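Local atomic coordinates of inner membrane protein (Salmonella typhimurium LT2, PDB entry 2QJV), a protein that is an IolB-like member of the KduI/IolB family of cupins, binds nickel in the crystal, and probably acts as a sugar-acid isomerase. Residues E186-L200 with H229-N243. The protein carries 2 engineered substitutions. Sequence-based numbering, arbitrary orientation.
Sequences ETYYHRFNPPQGFCL and HPVATIAGYDNYYLN. With NI (nickel (II) ion), chain D; SO4 (sulfate ion), chain J.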
ATOM      1  N   GLU A 186      -7.271 -19.205  12.469  1.00 37.51           N
ATOM      2  CA  GLU A 186      -8.658 -18.938  12.827  1.00 36.60           C
ATOM      3  C   GLU A 186      -9.388 -18.122  11.742  1.00 36.24           C
ATOM      4  O   GLU A 186      -8.865 -17.161  11.177  1.00 36.98           O
ATOM      5  CB  GLU A 186      -8.770 -18.251  14.202  1.00 35.62           C
ATOM      6  CG  GLU A 186     -10.201 -18.129  14.698  1.00 36.80           C
ATOM      7  CD  GLU A 186     -10.342 -17.717  16.144  1.00 44.34           C
ATOM      8  OE1 GLU A 186      -9.384 -17.168  16.728  1.00 38.93           O
ATOM      9  OE2 GLU A 186     -11.449 -17.889  16.711  1.00 49.45           O
ATOM     10  N   THR A 187     -10.596 -18.571  11.430  1.00 35.84           N
ATOM     11  CA  THR A 187     -11.488 -17.847  10.535  1.00 36.31           C
ATOM     12  C   THR A 187     -12.703 -17.349  11.351  1.00 37.44           C
ATOM     13  O   THR A 187     -13.105 -17.972  12.332  1.00 37.99           O
ATOM     14  CB  THR A 187     -11.934 -18.684   9.284  1.00 33.90           C
ATOM     15  OG1 THR A 187     -12.610 -19.874   9.718  1.00 37.98           O
ATOM     16  CG2 THR A 187     -10.729 -19.004   8.314  1.00 33.48           C
ATOM     17  N   TYR A 188     -13.238 -16.201  10.931  1.00 37.29           N
ATOM     18  CA  TYR A 188     -14.435 -15.567  11.464  1.00 36.47           C
ATOM     19  C   TYR A 188     -15.389 -15.417  10.286  1.00 38.02           C
ATOM     20  O   TYR A 188     -15.023 -14.820   9.292  1.00 37.78           O
ATOM     21  CB  TYR A 188     -14.167 -14.145  11.990  1.00 37.69           C
ATOM     22  CG  TYR A 188     -13.597 -14.066  13.390  1.00 36.26           C
ATOM     23  CD1 TYR A 188     -12.337 -14.561  13.659  1.00 36.29           C
ATOM     24  CD2 TYR A 188     -14.319 -13.501  14.449  1.00 34.10           C
ATOM     25  CE1 TYR A 188     -11.810 -14.521  14.918  1.00 39.09           C
ATOM     26  CE2 TYR A 188     -13.790 -13.466  15.721  1.00 35.66           C
ATOM     27  CZ  TYR A 188     -12.535 -13.970  15.941  1.00 40.08           C
ATOM     28  OH  TYR A 188     -12.031 -13.923  17.189  1.00 38.40           O
ATOM     29  N   TYR A 189     -16.596 -15.939  10.418  1.00 36.34           N
ATOM     30  CA  TYR A 189     -17.663 -15.752   9.448  1.00 36.65           C
ATOM     31  C   TYR A 189     -18.712 -14.901  10.173  1.00 37.65           C
ATOM     32  O   TYR A 189     -19.458 -15.409  11.041  1.00 36.65           O
ATOM     33  CB  TYR A 189     -18.228 -17.085   8.959  1.00 36.30           C
ATOM     34  CG  TYR A 189     -19.450 -16.971   8.056  1.00 33.81           C
ATOM     35  CD1 TYR A 189     -19.376 -16.313   6.804  1.00 36.61           C
ATOM     36  CD2 TYR A 189     -20.653 -17.590   8.394  1.00 36.10           C
ATOM     37  CE1 TYR A 189     -20.477 -16.211   5.980  1.00 37.73           C
ATOM     38  CE2 TYR A 189     -21.778 -17.513   7.553  1.00 38.05           C
ATOM     39  CZ  TYR A 189     -21.689 -16.812   6.346  1.00 37.52           C
ATOM     40  OH  TYR A 189     -22.785 -16.752   5.530  1.00 36.46           O
ATOM     41  N   HIS A 190     -18.838 -13.642   9.738  1.00 37.30           N
ATOM     42  CA  HIS A 190     -19.686 -12.658  10.403  1.00 35.29           C
ATOM     43  C   HIS A 190     -21.080 -12.460   9.809  1.00 34.24           C
ATOM     44  O   HIS A 190     -21.277 -12.502   8.581  1.00 37.50           O
ATOM     45  CB  HIS A 190     -19.028 -11.273  10.405  1.00 37.62           C
ATOM     46  CG  HIS A 190     -17.851 -11.149  11.327  1.00 41.63           C
ATOM     47  ND1 HIS A 190     -17.968 -10.659  12.613  1.00 37.18           N
ATOM     48  CD2 HIS A 190     -16.536 -11.401  11.132  1.00 41.74           C
ATOM     49  CE1 HIS A 190     -16.766 -10.622  13.169  1.00 41.23           C
ATOM     50  NE2 HIS A 190     -15.876 -11.051  12.285  1.00 39.94           N
ATOM     51  N   ARG A 191     -22.018 -12.224  10.718  1.00 37.71           N
ATOM     52  CA  ARG A 191     -23.425 -11.938  10.400  1.00 38.11           C
ATOM     53  C   ARG A 191     -23.907 -10.782  11.282  1.00 38.10           C
ATOM     54  O   ARG A 191     -23.425 -10.599  12.425  1.00 37.13           O
ATOM     55  CB  ARG A 191     -24.303 -13.187  10.568  1.00 35.85           C
ATOM     56  CG  ARG A 191     -23.863 -14.394   9.732  1.00 37.89           C
ATOM     57  CD  ARG A 191     -24.217 -14.290   8.241  1.00 36.76           C
ATOM     58  NE  ARG A 191     -25.459 -14.983   7.956  1.00 45.29           N
ATOM     59  CZ  ARG A 191     -26.675 -14.478   7.987  1.00 41.45           C
ATOM     60  NH1 ARG A 191     -26.904 -13.214   8.250  1.00 42.35           N
ATOM     61  NH2 ARG A 191     -27.685 -15.271   7.742  1.00 44.87           N
ATOM     62  N   PHE A 192     -24.867 -10.011  10.743  1.00 37.08           N
ATOM     63  CA  PHE A 192     -25.455  -8.842  11.408  1.00 37.84           C
ATOM     64  C   PHE A 192     -26.971  -8.826  11.375  1.00 38.51           C
ATOM     65  O   PHE A 192     -27.607  -9.353  10.438  1.00 36.09           O
ATOM     66  CB  PHE A 192     -24.903  -7.529  10.808  1.00 38.98           C
ATOM     67  CG  PHE A 192     -23.442  -7.416  10.948  1.00 40.66           C
ATOM     68  CD1 PHE A 192     -22.875  -6.883  12.118  1.00 35.36           C
ATOM     69  CD2 PHE A 192     -22.602  -7.931   9.966  1.00 37.83           C
ATOM     70  CE1 PHE A 192     -21.510  -6.889  12.277  1.00 36.40           C
ATOM     71  CE2 PHE A 192     -21.235  -7.959  10.148  1.00 35.47           C
ATOM     72  CZ  PHE A 192     -20.691  -7.411  11.276  1.00 39.00           C
ATOM     73  N   ASN A 193     -27.523  -8.282  12.459  1.00 39.85           N
ATOM     74  CA  ASN A 193     -28.936  -8.046  12.631  1.00 38.60           C
ATOM     75  C   ASN A 193     -29.157  -6.641  13.213  1.00 37.99           C
ATOM     76  O   ASN A 193     -28.746  -6.359  14.358  1.00 37.37           O
ATOM     77  CB  ASN A 193     -29.615  -9.131  13.495  1.00 37.52           C
ATOM     78  CG  ASN A 193     -31.115  -8.992  13.500  1.00 43.70           C
ATOM     79  OD1 ASN A 193     -31.719  -8.712  12.481  1.00 41.76           O
ATOM     80  ND2 ASN A 193     -31.722  -9.157  14.663  1.00 42.04           N
ATOM     81  N   PRO A 194     -29.795  -5.733  12.434  1.00 37.32           N
ATOM     82  CA  PRO A 194     -30.285  -5.879  11.041  1.00 37.93           C
ATOM     83  C   PRO A 194     -29.133  -6.157  10.058  1.00 35.42           C
ATOM     84  O   PRO A 194     -27.983  -5.868  10.375  1.00 36.96           O
ATOM     85  CB  PRO A 194     -31.035  -4.559  10.767  1.00 38.39           C
ATOM     86  CG  PRO A 194     -31.284  -3.977  12.114  1.00 44.41           C
ATOM     87  CD  PRO A 194     -30.186  -4.443  13.011  1.00 39.69           C
ATOM     88  N   PRO A 195     -29.431  -6.741   8.869  1.00 37.55           N
ATOM     89  CA  PRO A 195     -28.373  -7.222   7.965  1.00 38.06           C
ATOM     90  C   PRO A 195     -27.426  -6.212   7.313  1.00 38.39           C
ATOM     91  O   PRO A 195     -26.332  -6.631   6.903  1.00 39.69           O
ATOM     92  CB  PRO A 195     -29.165  -7.988   6.859  1.00 36.98           C
ATOM     93  CG  PRO A 195     -30.530  -7.436   6.913  1.00 42.08           C
ATOM     94  CD  PRO A 195     -30.778  -6.964   8.317  1.00 40.18           C
ATOM     95  N   GLN A 196     -27.776  -4.921   7.269  1.00 38.28           N
ATOM     96  CA  GLN A 196     -26.914  -3.924   6.604  1.00 38.46           C
ATOM     97  C   GLN A 196     -25.773  -3.397   7.503  1.00 38.94           C
ATOM     98  O   GLN A 196     -25.005  -2.526   7.089  1.00 39.92           O
ATOM     99  CB  GLN A 196     -27.718  -2.728   6.036  1.00 38.08           C
ATOM    100  CG  GLN A 196     -28.286  -1.737   7.063  1.00 37.23           C
ATOM    101  CD  GLN A 196     -29.626  -2.126   7.654  1.00 38.30           C
ATOM    102  OE1 GLN A 196     -29.995  -3.306   7.713  1.00 39.66           O
ATOM    103  NE2 GLN A 196     -30.380  -1.110   8.093  1.00 40.27           N
ATOM    104  N   GLY A 197     -25.655  -3.936   8.713  1.00 39.04           N
ATOM    105  CA  GLY A 197     -24.628  -3.506   9.654  1.00 40.54           C
ATOM    106  C   GLY A 197     -23.215  -3.947   9.378  1.00 37.89           C
ATOM    107  O   GLY A 197     -22.928  -4.706   8.445  1.00 38.09           O
ATOM    108  N   PHE A 198     -22.328  -3.445  10.227  1.00 38.58           N
ATOM    109  CA  PHE A 198     -20.933  -3.834  10.222  1.00 38.79           C
ATOM    110  C   PHE A 198     -20.369  -3.779  11.647  1.00 37.66           C
ATOM    111  O   PHE A 198     -21.012  -3.278  12.563  1.00 38.74           O
ATOM    112  CB  PHE A 198     -20.103  -2.941   9.261  1.00 38.98           C
ATOM    113  CG  PHE A 198     -19.961  -1.512   9.708  1.00 38.47           C
ATOM    114  CD1 PHE A 198     -20.885  -0.545   9.309  1.00 34.44           C
ATOM    115  CD2 PHE A 198     -18.875  -1.105  10.485  1.00 38.93           C
ATOM    116  CE1 PHE A 198     -20.742   0.810   9.692  1.00 38.27           C
ATOM    117  CE2 PHE A 198     -18.749   0.246  10.908  1.00 38.97           C
ATOM    118  CZ  PHE A 198     -19.670   1.199  10.496  1.00 38.66           C
ATOM    119  N   CYS A 199     -19.192  -4.377  11.798  1.00 39.11           N
ATOM    120  CA  CYS A 199     -18.389  -4.291  12.992  1.00 38.20           C
ATOM    121  C   CYS A 199     -16.987  -3.916  12.517  1.00 37.63           C
ATOM    122  O   CYS A 199     -16.695  -3.907  11.301  1.00 37.31           O
ATOM    123  CB  CYS A 199     -18.374  -5.598  13.804  1.00 37.85           C
ATOM    124  SG  CYS A 199     -17.490  -6.953  13.079  1.00 39.90           S
ATOM    125  N   LEU A 200     -16.141  -3.576  13.476  1.00 36.10           N
ATOM    126  CA  LEU A 200     -14.734  -3.286  13.239  1.00 38.22           C
ATOM    127  C   LEU A 200     -13.894  -4.359  13.952  1.00 38.99           C
ATOM    128  O   LEU A 200     -13.961  -4.528  15.196  1.00 37.41           O
ATOM    129  CB  LEU A 200     -14.379  -1.884  13.723  1.00 36.73           C
ATOM    130  CG  LEU A 200     -15.201  -0.739  13.074  1.00 40.44           C
ATOM    131  CD1 LEU A 200     -14.871   0.620  13.694  1.00 37.30           C
ATOM    132  CD2 LEU A 200     -15.010  -0.699  11.547  1.00 35.30           C
ATOM    133  N   HIS A 229      -6.937 -10.358  17.959  1.00 35.56           N
ATOM    134  CA  HIS A 229      -8.018 -10.222  16.963  1.00 35.30           C
ATOM    135  C   HIS A 229      -9.402  -9.844  17.535  1.00 34.30           C
ATOM    136  O   HIS A 229     -10.427 -10.502  17.223  1.00 37.69           O
ATOM    137  CB  HIS A 229      -8.075 -11.511  16.111  1.00 35.79           C
ATOM    138  CG  HIS A 229      -7.914 -12.781  16.900  1.00 33.47           C
ATOM    139  ND1 HIS A 229      -6.679 -13.251  17.309  1.00 33.34           N
ATOM    140  CD2 HIS A 229      -8.814 -13.696  17.321  1.00 31.75           C
ATOM    141  CE1 HIS A 229      -6.826 -14.398  17.927  1.00 37.40           C
ATOM    142  NE2 HIS A 229      -8.112 -14.691  17.953  1.00 35.86           N
ATOM    143  N   PRO A 230      -9.446  -8.770  18.340  1.00 34.20           N
ATOM    144  CA  PRO A 230     -10.759  -8.373  18.904  1.00 37.68           C
ATOM    145  C   PRO A 230     -11.779  -7.829  17.880  1.00 36.00           C
ATOM    146  O   PRO A 230     -11.395  -7.283  16.819  1.00 37.43           O
ATOM    147  CB  PRO A 230     -10.387  -7.274  19.922  1.00 35.08           C
ATOM    148  CG  PRO A 230      -9.116  -6.702  19.355  1.00 35.10           C
ATOM    149  CD  PRO A 230      -8.377  -7.871  18.789  1.00 37.97           C
ATOM    150  N   VAL A 231     -13.056  -7.993  18.237  1.00 39.68           N
ATOM    151  CA  VAL A 231     -14.197  -7.532  17.472  1.00 38.74           C
ATOM    152  C   VAL A 231     -14.939  -6.430  18.252  1.00 38.21           C
ATOM    153  O   VAL A 231     -15.449  -6.656  19.368  1.00 36.59           O
ATOM    154  CB  VAL A 231     -15.159  -8.692  17.172  1.00 38.97           C
ATOM    155  CG1 VAL A 231     -16.479  -8.190  16.548  1.00 35.42           C
ATOM    156  CG2 VAL A 231     -14.462  -9.786  16.308  1.00 35.70           C
ATOM    157  N   ALA A 232     -15.009  -5.246  17.654  1.00 37.44           N
ATOM    158  CA  ALA A 232     -15.763  -4.114  18.215  1.00 36.35           C
ATOM    159  C   ALA A 232     -17.067  -3.941  17.425  1.00 37.14           C
ATOM    160  O   ALA A 232     -17.058  -3.643  16.230  1.00 36.78           O
ATOM    161  CB  ALA A 232     -14.941  -2.800  18.248  1.00 36.26           C
ATOM    162  N   THR A 233     -18.187  -4.152  18.097  1.00 36.93           N
ATOM    163  CA  THR A 233     -19.496  -3.982  17.481  1.00 37.43           C
ATOM    164  C   THR A 233     -19.965  -2.506  17.588  1.00 36.65           C
ATOM    165  O   THR A 233     -19.485  -1.724  18.400  1.00 34.80           O
ATOM    166  CB  THR A 233     -20.584  -4.978  18.067  1.00 35.38           C
ATOM    167  OG1 THR A 233     -20.881  -4.621  19.397  1.00 36.80           O
ATOM    168  CG2 THR A 233     -20.130  -6.445  18.002  1.00 40.85           C
ATOM    169  N   ILE A 234     -20.965  -2.192  16.766  1.00 37.72           N
ATOM    170  CA  ILE A 234     -21.519  -0.877  16.524  1.00 37.44           C
ATOM    171  C   ILE A 234     -22.974  -0.801  16.987  1.00 35.48           C
ATOM    172  O   ILE A 234     -23.763  -1.701  16.678  1.00 35.87           O
ATOM    173  CB  ILE A 234     -21.423  -0.620  14.953  1.00 39.49           C
ATOM    174  CG1 ILE A 234     -19.939  -0.579  14.512  1.00 42.72           C
ATOM    175  CG2 ILE A 234     -22.147   0.601  14.496  1.00 39.52           C
ATOM    176  CD1 ILE A 234     -19.111   0.483  15.150  1.00 40.00           C
ATOM    177  N   ALA A 235     -23.307   0.242  17.741  1.00 35.74           N
ATOM    178  CA  ALA A 235     -24.676   0.498  18.216  1.00 35.81           C
ATOM    179  C   ALA A 235     -25.714   0.283  17.092  1.00 38.24           C
ATOM    180  O   ALA A 235     -25.573   0.812  15.981  1.00 36.82           O
ATOM    181  CB  ALA A 235     -24.811   1.897  18.809  1.00 33.85           C
ATOM    182  N   GLY A 236     -26.761  -0.482  17.400  1.00 38.82           N
ATOM    183  CA  GLY A 236     -27.816  -0.793  16.435  1.00 38.62           C
ATOM    184  C   GLY A 236     -27.659  -2.092  15.683  1.00 35.27           C
ATOM    185  O   GLY A 236     -28.643  -2.636  15.180  1.00 35.70           O
ATOM    186  N   TYR A 237     -26.438  -2.624  15.628  1.00 37.36           N
ATOM    187  CA  TYR A 237     -26.153  -3.860  14.895  1.00 37.30           C
ATOM    188  C   TYR A 237     -25.570  -4.985  15.731  1.00 36.79           C
ATOM    189  O   TYR A 237     -24.381  -4.994  16.078  1.00 36.73           O
ATOM    190  CB  TYR A 237     -25.236  -3.578  13.707  1.00 36.77           C
ATOM    191  CG  TYR A 237     -25.880  -2.638  12.724  1.00 38.86           C
ATOM    192  CD1 TYR A 237     -26.960  -3.061  11.942  1.00 39.78           C
ATOM    193  CD2 TYR A 237     -25.416  -1.334  12.554  1.00 43.08           C
ATOM    194  CE1 TYR A 237     -27.554  -2.215  11.038  1.00 41.45           C
ATOM    195  CE2 TYR A 237     -26.051  -0.456  11.640  1.00 41.81           C
ATOM    196  CZ  TYR A 237     -27.104  -0.912  10.908  1.00 37.49           C
ATOM    197  OH  TYR A 237     -27.702  -0.061   9.997  1.00 42.77           O
ATOM    198  N   ASP A 238     -26.450  -5.924  16.054  1.00 36.69           N
ATOM    199  CA  ASP A 238     -26.056  -7.155  16.737  1.00 37.81           C
ATOM    200  C   ASP A 238     -25.170  -7.998  15.782  1.00 38.93           C
ATOM    201  O   ASP A 238     -25.330  -7.993  14.545  1.00 37.51           O
ATOM    202  CB  ASP A 238     -27.259  -7.971  17.224  1.00 36.25           C
ATOM    203  CG  ASP A 238     -28.001  -7.344  18.372  1.00 42.90           C
ATOM    204  OD1 ASP A 238     -27.443  -6.568  19.180  1.00 37.48           O
ATOM    205  OD2 ASP A 238     -29.189  -7.652  18.448  1.00 41.84           O
ATOM    206  N   ASN A 239     -24.193  -8.676  16.367  1.00 38.23           N
ATOM    207  CA  ASN A 239     -23.216  -9.474  15.642  1.00 36.21           C
ATOM    208  C   ASN A 239     -23.256 -10.954  16.076  1.00 35.46           C
ATOM    209  O   ASN A 239     -23.656 -11.298  17.187  1.00 37.10           O
ATOM    210  CB  ASN A 239     -21.817  -8.832  15.820  1.00 36.83           C
ATOM    211  CG  ASN A 239     -20.642  -9.626  15.191  1.00 37.60           C
ATOM    212  OD1 ASN A 239     -19.809 -10.125  15.950  1.00 41.57           O
ATOM    213  ND2 ASN A 239     -20.540  -9.715  13.826  1.00 35.32           N
ATOM    214  N   TYR A 240     -22.896 -11.796  15.124  1.00 37.57           N
ATOM    215  CA  TYR A 240     -22.726 -13.199  15.262  1.00 36.34           C
ATOM    216  C   TYR A 240     -21.490 -13.553  14.438  1.00 36.36           C
ATOM    217  O   TYR A 240     -21.243 -12.948  13.390  1.00 35.89           O
ATOM    218  CB  TYR A 240     -23.961 -13.958  14.730  1.00 36.49           C
ATOM    219  CG  TYR A 240     -23.731 -15.410  14.378  1.00 34.28           C
ATOM    220  CD1 TYR A 240     -23.200 -15.756  13.122  1.00 37.28           C
ATOM    221  CD2 TYR A 240     -24.011 -16.435  15.271  1.00 38.03           C
ATOM    222  CE1 TYR A 240     -22.941 -17.063  12.779  1.00 37.01           C
ATOM    223  CE2 TYR A 240     -23.806 -17.771  14.917  1.00 39.04           C
ATOM    224  CZ  TYR A 240     -23.265 -18.081  13.663  1.00 35.89           C
ATOM    225  OH  TYR A 240     -23.026 -19.380  13.256  1.00 37.67           O
ATOM    226  N   TYR A 241     -20.698 -14.497  14.928  1.00 36.09           N
ATOM    227  CA  TYR A 241     -19.676 -15.123  14.088  1.00 38.26           C
ATOM    228  C   TYR A 241     -19.455 -16.589  14.413  1.00 38.28           C
ATOM    229  O   TYR A 241     -19.604 -17.025  15.555  1.00 35.51           O
ATOM    230  CB  TYR A 241     -18.326 -14.355  14.066  1.00 39.62           C
ATOM    231  CG  TYR A 241     -17.736 -13.997  15.414  1.00 36.02           C
ATOM    232  CD1 TYR A 241     -17.047 -14.953  16.186  1.00 38.14           C
ATOM    233  CD2 TYR A 241     -17.835 -12.693  15.907  1.00 38.45           C
ATOM    234  CE1 TYR A 241     -16.497 -14.623  17.399  1.00 33.75           C
ATOM    235  CE2 TYR A 241     -17.293 -12.354  17.120  1.00 36.25           C
ATOM    236  CZ  TYR A 241     -16.613 -13.327  17.872  1.00 38.81           C
ATOM    237  OH  TYR A 241     -16.041 -12.985  19.074  1.00 40.43           O
ATOM    238  N   LEU A 242     -19.170 -17.347  13.345  1.00 38.34           N
ATOM    239  CA  LEU A 242     -18.817 -18.745  13.396  1.00 37.10           C
ATOM    240  C   LEU A 242     -17.325 -18.827  13.134  1.00 36.34           C
ATOM    241  O   LEU A 242     -16.837 -18.292  12.119  1.00 36.56           O
ATOM    242  CB  LEU A 242     -19.606 -19.560  12.373  1.00 37.82           C
ATOM    243  CG  LEU A 242     -19.326 -21.040  12.205  1.00 39.58           C
ATOM    244  CD1 LEU A 242     -19.686 -21.859  13.474  1.00 34.84           C
ATOM    245  CD2 LEU A 242     -20.105 -21.558  10.966  1.00 38.40           C
ATOM    246  N   ASN A 243     -16.604 -19.429  14.072  1.00 36.89           N
ATOM    247  CA  ASN A 243     -15.139 -19.597  14.009  1.00 37.50           C
ATOM    248  C   ASN A 243     -14.725 -21.025  13.803  1.00 34.68           C
ATOM    249  O   ASN A 243     -15.335 -21.957  14.349  1.00 37.88           O
ATOM    250  CB  ASN A 243     -14.409 -19.167  15.313  1.00 40.31           C
ATOM    251  CG  ASN A 243     -14.641 -17.713  15.734  1.00 47.58           C
ATOM    252  OD1 ASN A 243     -14.964 -17.451  16.896  1.00 57.56           O
ATOM    253  ND2 ASN A 243     -14.482 -16.802  14.840  1.00 42.07           N
TER
HETATM  254 NI    NI D 271      -8.952 -16.559  18.691  1.00 22.23          NI
HETATM  255  S   SO4 J 277     -29.871 -12.031   6.021  1.00 51.90           S
HETATM  256  O1  SO4 J 277     -29.041 -11.632   7.177  1.00 55.36           O
HETATM  257  O2  SO4 J 277     -29.409 -11.485   4.752  1.00 56.73           O
HETATM  258  O3  SO4 J 277     -31.209 -11.422   6.151  1.00 58.45           O
HETATM  259  O4  SO4 J 277     -29.993 -13.495   6.018  1.00 49.96           O
HETATM  260  O   HOH W   1     -11.042 -15.896  18.745  1.00 23.15           O
HETATM  261  O   HOH W   2     -15.267 -19.304  10.066  1.00 16.77           O
HETATM  262  O   HOH W   3     -30.402  -9.730  17.170  1.00 28.25           O
HETATM  263  O   HOH W   4     -30.753  -5.718  16.663  1.00 40.02           O
HETATM  264  O   HOH W   5     -21.855  -4.465  15.053  1.00 19.06           O
HETATM  265  O   HOH W   6      -9.894 -18.338  19.547  1.00 23.07           O
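One face of the Tyr188 ring carries the amide nitrogen of Asn243: ND2 sits over the ring centre, 3.2 Å from Tyr188 CG, while donating in its own amide plane to Thr187 O (3.1 Å). The edge of the same ring meets a face of Tyr241, with Tyr188 CE2 3.4 Å from Tyr241 CE1 and the planes at 50°. Tyr241 in turn lays its CB over a face of His190, and its ring edge meets that ring in an offset edge-to-face pair; its chi1 of 51° tucks the ring between its own backbone N and carbonyl carbon, alongside both neighbours. At the edge of His190, Val231 CG2 approaches near the ring plane, and Asn239 ND2 donates in that plane to His190 ND1 (3.0 Å, 164° at the hydrogen), which helps set the rotation of the imidazole; Gln201 is its polar partner beyond the two segments. These side chains lie in the interior of a cupin beta-barrel, between the antiparallel pair 186-193/238-243 and the pair 198-200/231-233 of the facing sheet. At one end of this interior is the metal site: Glu186 OE1 and His229 NE2 bind nickel at 2.1 and 2.2 Å, and His171 and His173 complete the protein ligands. Water 1, also on the nickel, donates to Glu186 OE2 and is hydrogen-bonded to Tyr188 OH, which comes in the plane of the His229 ring to its edge and has Ser167 as a further partner. At the other end, the Tyr237 ring is centred over Gly197 CA, 3.3 Å from its centroid in a CH-pi contact, with Pro194 O at its edge. The Tyr237 hydroxyl bonds to His260 and Trp262 of a second subunit. On the opposite face of the 186-193 strand, Arg191 pairs with Glu104 through NE and reaches a sulfate, probably from the crystallisation liquor, through NH1.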